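Local coordinates for Cif-like 1 (Burkholderia cenocepacia, PDB 7JQY), which probably hydrolyses epoxides, as a Cif-like epoxide hydrolase built on the alpha/beta hydrolase fold, at residues 149-153 and 238-242; 98-102 and 127-131. The protein carries 1 engineered substitution. One frame throughout, in Å; residues are numbered along the deposited sequence.

Contact 2 comes first along the chain: both of its segments precede those of contact 1. Their centres lie about 11 Å apart, on the same side of the chain's centre. Helix 124-135 links them. One flank packs on helix 98-111 in contact 2. Tyr130 and Met127 of the same helix touch contact 1, with Tyr130 OH 3.3 Å from Met242 CG and Met127 O 3.3 Å from Phe238 CZ. Contact 1 brings the loop after strand 140-146 against helix 231-241, which leads to strand 250-255. The mostly helical chain between them probably holds the cap, as in related epoxide hydrolases.

Contact 1. Residues 149-153 and 238-242; sequences PVPGT and FKAFM
In this alpha/beta hydrolase fold the contact joins the loop after strand 140-146 to the end of helix 231-241; the mostly helical chain between probably includes the cap. Residues 149-153 are a loop with a type II beta turn from Val150 to Thr153. Residues 238-241 are the last turn of helix 231-241, and Met242 is the first residue past it to leave helical angles. The CA atoms of Gly152 and Lys239 lie 4.9 Å apart. No hydrogen bond crosses the contact.

Phe238 buries the most surface. Its side chain (chi1 -85°, chi2 31°) turns a ring edge to the loop. Phe238 CD2 lies 3.2 Å from Pro151 O, and Phe238 CE2 lies 3.8 Å from Pro151 CD and 4.0 Å from Val150 CB. The same ring packs edge-to-face with Tyr130 of helix 124-135.

Gly152 has phi/psi of 96/-25, as the third residue of the turn. A CB here would press on the carbonyl O of Pro151 and clash with Met242 CE. Gly152 CA lies 4.0 Å from Lys239 CG.

Thr153 is the N-cap of helix 154-161. Thr153 OG1 donates a hydrogen bond to Val150 O (3.0 Å) and caps Trp156 N. Met242, with chi angles m, t and m, points toward the loop, and its end meets Gly152 and Thr153. Met242 SD lies 3.9 Å from Thr153 CG2, and Met242 CE stops 3.3 Å from Gly152 O.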
ATOM      1  N   PRO B 149     -14.430 -36.158  -3.613  1.00 45.44           N
ATOM      2  CA  PRO B 149     -13.992 -37.311  -4.411  1.00 46.13           C
ATOM      3  C   PRO B 149     -12.516 -37.219  -4.770  1.00 48.55           C
ATOM      4  O   PRO B 149     -11.949 -36.131  -4.890  1.00 48.90           O
ATOM      5  CB  PRO B 149     -14.853 -37.211  -5.671  1.00 44.16           C
ATOM      6  CG  PRO B 149     -15.105 -35.721  -5.802  1.00 48.85           C
ATOM      7  CD  PRO B 149     -15.273 -35.228  -4.391  1.00 44.09           C
ATOM      8  N   VAL B 150     -11.900 -38.380  -4.984  1.00 46.07           N
ATOM      9  CA  VAL B 150     -10.472 -38.416  -5.304  1.00 49.24           C
ATOM     10  C   VAL B 150     -10.306 -38.482  -6.816  1.00 50.18           C
ATOM     11  O   VAL B 150     -11.228 -38.918  -7.522  1.00 49.92           O
ATOM     12  CB  VAL B 150      -9.745 -39.581  -4.604  1.00 45.84           C
ATOM     13  CG1 VAL B 150     -10.070 -39.605  -3.121  1.00 46.89           C
ATOM     14  CG2 VAL B 150     -10.067 -40.908  -5.251  1.00 50.25           C
ATOM     15  N   PRO B 151      -9.181 -38.026  -7.360  1.00 50.78           N
ATOM     16  CA  PRO B 151      -8.980 -38.109  -8.810  1.00 51.54           C
ATOM     17  C   PRO B 151      -9.038 -39.547  -9.313  1.00 54.50           C
ATOM     18  O   PRO B 151      -8.719 -40.498  -8.596  1.00 52.67           O
ATOM     19  CB  PRO B 151      -7.588 -37.505  -9.015  1.00 47.90           C
ATOM     20  CG  PRO B 151      -7.360 -36.639  -7.794  1.00 50.17           C
ATOM     21  CD  PRO B 151      -8.078 -37.323  -6.674  1.00 47.37           C
ATOM     22  N   GLY B 152      -9.458 -39.693 -10.572  1.00 55.14           N
ATOM     23  CA  GLY B 152      -9.582 -40.972 -11.222  1.00 54.64           C
ATOM     24  C   GLY B 152     -10.978 -41.562 -11.180  1.00 58.16           C
ATOM     25  O   GLY B 152     -11.324 -42.363 -12.056  1.00 60.42           O
ATOM     26  N   THR B 153     -11.785 -41.189 -10.192  1.00 57.29           N
ATOM     27  CA  THR B 153     -13.135 -41.716 -10.132  1.00 54.39           C
ATOM     28  C   THR B 153     -14.019 -41.000 -11.152  1.00 52.96           C
ATOM     29  O   THR B 153     -13.689 -39.920 -11.643  1.00 52.23           O
ATOM     30  CB  THR B 153     -13.709 -41.570  -8.716  1.00 52.09           C
ATOM     31  OG1 THR B 153     -13.821 -40.181  -8.368  1.00 48.63           O
ATOM     32  CG2 THR B 153     -12.810 -42.273  -7.717  1.00 53.99           C
ATOM     33  N   PHE B 238      -3.624 -42.318  -9.999  1.00 51.36           N
ATOM     34  CA  PHE B 238      -4.756 -42.888  -9.266  1.00 52.31           C
ATOM     35  C   PHE B 238      -5.550 -43.873 -10.115  1.00 55.41           C
ATOM     36  O   PHE B 238      -6.042 -44.886  -9.601  1.00 53.20           O
ATOM     37  CB  PHE B 238      -5.680 -41.773  -8.772  1.00 53.24           C
ATOM     38  CG  PHE B 238      -5.258 -41.173  -7.474  1.00 52.90           C
ATOM     39  CD1 PHE B 238      -3.914 -41.101  -7.131  1.00 51.28           C
ATOM     40  CD2 PHE B 238      -6.206 -40.689  -6.588  1.00 51.16           C
ATOM     41  CE1 PHE B 238      -3.522 -40.552  -5.933  1.00 50.91           C
ATOM     42  CE2 PHE B 238      -5.824 -40.138  -5.386  1.00 50.76           C
ATOM     43  CZ  PHE B 238      -4.477 -40.065  -5.053  1.00 49.08           C
ATOM     44  N   LYS B 239      -5.672 -43.597 -11.414  1.00 55.66           N
ATOM     45  CA  LYS B 239      -6.366 -44.512 -12.317  1.00 59.21           C
ATOM     46  C   LYS B 239      -5.704 -45.883 -12.301  1.00 61.31           C
ATOM     47  O   LYS B 239      -6.376 -46.918 -12.402  1.00 60.70           O
ATOM     48  CB  LYS B 239      -6.341 -43.925 -13.734  1.00 59.10           C
ATOM     49  CG  LYS B 239      -7.181 -42.668 -13.922  1.00 62.17           C
ATOM     50  CD  LYS B 239      -6.854 -41.927 -15.228  1.00 66.27           C
ATOM     51  CE  LYS B 239      -8.035 -41.480 -16.068  1.00 69.32           C
ATOM     52  NZ  LYS B 239      -7.655 -40.175 -16.714  1.00 70.96           N
ATOM     53  N   ALA B 240      -4.377 -45.897 -12.210  1.00 57.96           N
ATOM     54  CA  ALA B 240      -3.641 -47.143 -12.036  1.00 59.23           C
ATOM     55  C   ALA B 240      -3.917 -47.769 -10.676  1.00 60.28           C
ATOM     56  O   ALA B 240      -4.031 -48.995 -10.560  1.00 60.31           O
ATOM     57  CB  ALA B 240      -2.141 -46.899 -12.228  1.00 54.79           C
ATOM     58  N   PHE B 241      -4.036 -46.947  -9.631  1.00 58.05           N
ATOM     59  CA  PHE B 241      -4.310 -47.478  -8.299  1.00 57.10           C
ATOM     60  C   PHE B 241      -5.653 -48.208  -8.243  1.00 59.01           C
ATOM     61  O   PHE B 241      -5.806 -49.180  -7.494  1.00 58.56           O
ATOM     62  CB  PHE B 241      -4.314 -46.343  -7.264  1.00 57.12           C
ATOM     63  CG  PHE B 241      -2.939 -45.850  -6.850  1.00 55.58           C
ATOM     64  CD1 PHE B 241      -1.805 -46.645  -7.002  1.00 56.74           C
ATOM     65  CD2 PHE B 241      -2.793 -44.583  -6.291  1.00 54.02           C
ATOM     66  CE1 PHE B 241      -0.554 -46.181  -6.605  1.00 53.39           C
ATOM     67  CE2 PHE B 241      -1.548 -44.107  -5.895  1.00 54.04           C
ATOM     68  CZ  PHE B 241      -0.426 -44.907  -6.049  1.00 55.45           C
ATOM     69  N   MET B 242      -6.625 -47.785  -9.042  1.00 58.10           N
ATOM     70  CA  MET B 242      -7.980 -48.324  -8.938  1.00 63.38           C
ATOM     71  C   MET B 242      -8.181 -49.624  -9.696  1.00 62.99           C
ATOM     72  O   MET B 242      -9.320 -50.065  -9.863  1.00 65.38           O
ATOM     73  CB  MET B 242      -8.987 -47.299  -9.446  1.00 60.40           C
ATOM     74  CG  MET B 242      -9.474 -46.339  -8.396  1.00 58.31           C
ATOM     75  SD  MET B 242     -10.548 -45.132  -9.170  1.00 70.50           S
ATOM     76  CE  MET B 242      -9.419 -44.484 -10.387  1.00 58.87           C
TER

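Contact 2. Residues 98-102 and 127-131; sequences KASMA and MVAYA
Helices 98-111 and 124-135 cross here in the core of the alpha/beta hydrolase fold. Helix 124-135 follows the strand-to-helix turn that matches the nucleophile elbow of this fold; Ser123 in that turn is engineered. The segment axes approach to 7.8 Å at a signed angle of -71°. Alanines at Ala99, Ala102 and Ala131 let the backbones come close: CA atoms are 5.0 Å apart for Ala102 and Val128, and 5.2 Å for Ala99 and Ala131.

Val128 (chi1 t) is the main bump. It fills a hollow formed by Lys98, Met101 and Ala102. Val128 CG1 sits 3.4 Å from Ala102 N, and Val128 CG2 4.0 Å from Met101 CE. Ala131 CB enters a second dip, 3.8 Å from Ala99 CA and 4.0 Å from Lys98 O. In return, Ala102 CB sits against the groove edged by Val128 and Ala131, 3.9 Å from Val128 CG1 and 4.0 Å from Ala131 CB.

Lys98 CG meets Met127 CB at 3.8 Å. No hydrogen bond crosses the interface; with the Lys98 amine turned out to a salt bridge with Asp234, the contact rests on close apolar fit.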
ATOM      1  N   LYS B  98       0.103 -36.641  -4.835  1.00 42.20           N
ATOM      2  CA  LYS B  98      -0.496 -37.206  -3.631  1.00 43.15           C
ATOM      3  C   LYS B  98       0.142 -38.533  -3.234  1.00 45.38           C
ATOM      4  O   LYS B  98       0.226 -38.841  -2.038  1.00 43.14           O
ATOM      5  CB  LYS B  98      -2.005 -37.366  -3.833  1.00 41.38           C
ATOM      6  CG  LYS B  98      -2.697 -36.076  -4.271  1.00 43.08           C
ATOM      7  CD  LYS B  98      -2.207 -34.891  -3.428  1.00 41.25           C
ATOM      8  CE  LYS B  98      -2.477 -33.554  -4.099  1.00 38.81           C
ATOM      9  NZ  LYS B  98      -1.690 -33.319  -5.343  1.00 36.81           N
ATOM     10  N   ALA B  99       0.600 -39.329  -4.206  1.00 47.20           N
ATOM     11  CA  ALA B  99       1.242 -40.600  -3.869  1.00 47.90           C
ATOM     12  C   ALA B  99       2.512 -40.370  -3.054  1.00 46.91           C
ATOM     13  O   ALA B  99       2.771 -41.079  -2.075  1.00 47.66           O
ATOM     14  CB  ALA B  99       1.553 -41.397  -5.135  1.00 47.92           C
ATOM     15  N   SER B 100       3.322 -39.395  -3.453  1.00 47.10           N
ATOM     16  CA  SER B 100       4.533 -39.112  -2.694  1.00 48.44           C
ATOM     17  C   SER B 100       4.209 -38.517  -1.329  1.00 48.31           C
ATOM     18  O   SER B 100       4.895 -38.811  -0.346  1.00 47.25           O
ATOM     19  CB  SER B 100       5.434 -38.165  -3.485  1.00 50.96           C
ATOM     20  OG  SER B 100       6.045 -38.857  -4.556  1.00 57.04           O
ATOM     21  N   MET B 101       3.162 -37.699  -1.247  1.00 47.79           N
ATOM     22  CA  MET B 101       2.763 -37.146   0.041  1.00 44.58           C
ATOM     23  C   MET B 101       2.301 -38.236   0.994  1.00 44.58           C
ATOM     24  O   MET B 101       2.479 -38.112   2.210  1.00 45.01           O
ATOM     25  CB  MET B 101       1.661 -36.111  -0.160  1.00 40.53           C
ATOM     26  CG  MET B 101       2.152 -34.882  -0.866  1.00 41.20           C
ATOM     27  SD  MET B 101       0.878 -33.645  -1.058  1.00 41.80           S
ATOM     28  CE  MET B 101       0.351 -33.406   0.640  1.00 35.13           C
ATOM     29  N   ALA B 102       1.700 -39.303   0.467  1.00 45.15           N
ATOM     30  CA  ALA B 102       1.387 -40.448   1.310  1.00 46.60           C
ATOM     31  C   ALA B 102       2.659 -41.061   1.880  1.00 43.49           C
ATOM     32  O   ALA B 102       2.664 -41.526   3.023  1.00 44.47           O
ATOM     33  CB  ALA B 102       0.579 -41.481   0.530  1.00 45.58           C
ATOM     34  N   MET B 127      -7.098 -37.711  -0.698  1.00 38.35           N
ATOM     35  CA  MET B 127      -6.306 -38.243  -1.800  1.00 40.90           C
ATOM     36  C   MET B 127      -5.015 -38.865  -1.286  1.00 44.84           C
ATOM     37  O   MET B 127      -4.623 -39.957  -1.720  1.00 44.94           O
ATOM     38  CB  MET B 127      -6.001 -37.140  -2.814  1.00 41.62           C
ATOM     39  CG  MET B 127      -7.195 -36.258  -3.169  1.00 41.25           C
ATOM     40  SD  MET B 127      -6.812 -34.913  -4.320  1.00 40.84           S
ATOM     41  CE  MET B 127      -8.413 -34.121  -4.406  1.00 41.68           C
ATOM     42  N   VAL B 128      -4.345 -38.186  -0.354  1.00 41.63           N
ATOM     43  CA  VAL B 128      -3.185 -38.769   0.310  1.00 42.18           C
ATOM     44  C   VAL B 128      -3.575 -40.045   1.047  1.00 41.28           C
ATOM     45  O   VAL B 128      -2.893 -41.073   0.953  1.00 41.87           O
ATOM     46  CB  VAL B 128      -2.556 -37.738   1.264  1.00 40.91           C
ATOM     47  CG1 VAL B 128      -1.238 -38.262   1.828  1.00 40.48           C
ATOM     48  CG2 VAL B 128      -2.354 -36.409   0.549  1.00 38.18           C
ATOM     49  N   ALA B 129      -4.685 -40.005   1.784  1.00 40.54           N
ATOM     50  CA  ALA B 129      -5.099 -41.181   2.542  1.00 42.23           C
ATOM     51  C   ALA B 129      -5.398 -42.357   1.619  1.00 47.60           C
ATOM     52  O   ALA B 129      -5.051 -43.502   1.930  1.00 48.87           O
ATOM     53  CB  ALA B 129      -6.316 -40.858   3.410  1.00 40.48           C
ATOM     54  N   TYR B 130      -6.037 -42.096   0.473  1.00 45.13           N
ATOM     55  CA  TYR B 130      -6.300 -43.177  -0.470  1.00 49.81           C
ATOM     56  C   TYR B 130      -5.003 -43.729  -1.045  1.00 49.03           C
ATOM     57  O   TYR B 130      -4.816 -44.950  -1.119  1.00 50.70           O
ATOM     58  CB  TYR B 130      -7.217 -42.698  -1.600  1.00 48.14           C
ATOM     59  CG  TYR B 130      -7.281 -43.696  -2.734  1.00 51.13           C
ATOM     60  CD1 TYR B 130      -7.949 -44.906  -2.582  1.00 53.41           C
ATOM     61  CD2 TYR B 130      -6.649 -43.445  -3.947  1.00 52.03           C
ATOM     62  CE1 TYR B 130      -8.001 -45.831  -3.614  1.00 53.67           C
ATOM     63  CE2 TYR B 130      -6.690 -44.361  -4.977  1.00 53.95           C
ATOM     64  CZ  TYR B 130      -7.367 -45.553  -4.806  1.00 56.73           C
ATOM     65  OH  TYR B 130      -7.407 -46.467  -5.831  1.00 56.22           O
ATOM     66  N   ALA B 131      -4.090 -42.841  -1.450  1.00 49.48           N
ATOM     67  CA  ALA B 131      -2.800 -43.277  -1.979  1.00 52.32           C
ATOM     68  C   ALA B 131      -2.003 -44.046  -0.938  1.00 48.64           C
ATOM     69  O   ALA B 131      -1.239 -44.949  -1.287  1.00 52.63           O
ATOM     70  CB  ALA B 131      -1.999 -42.077  -2.483  1.00 46.90           C
TER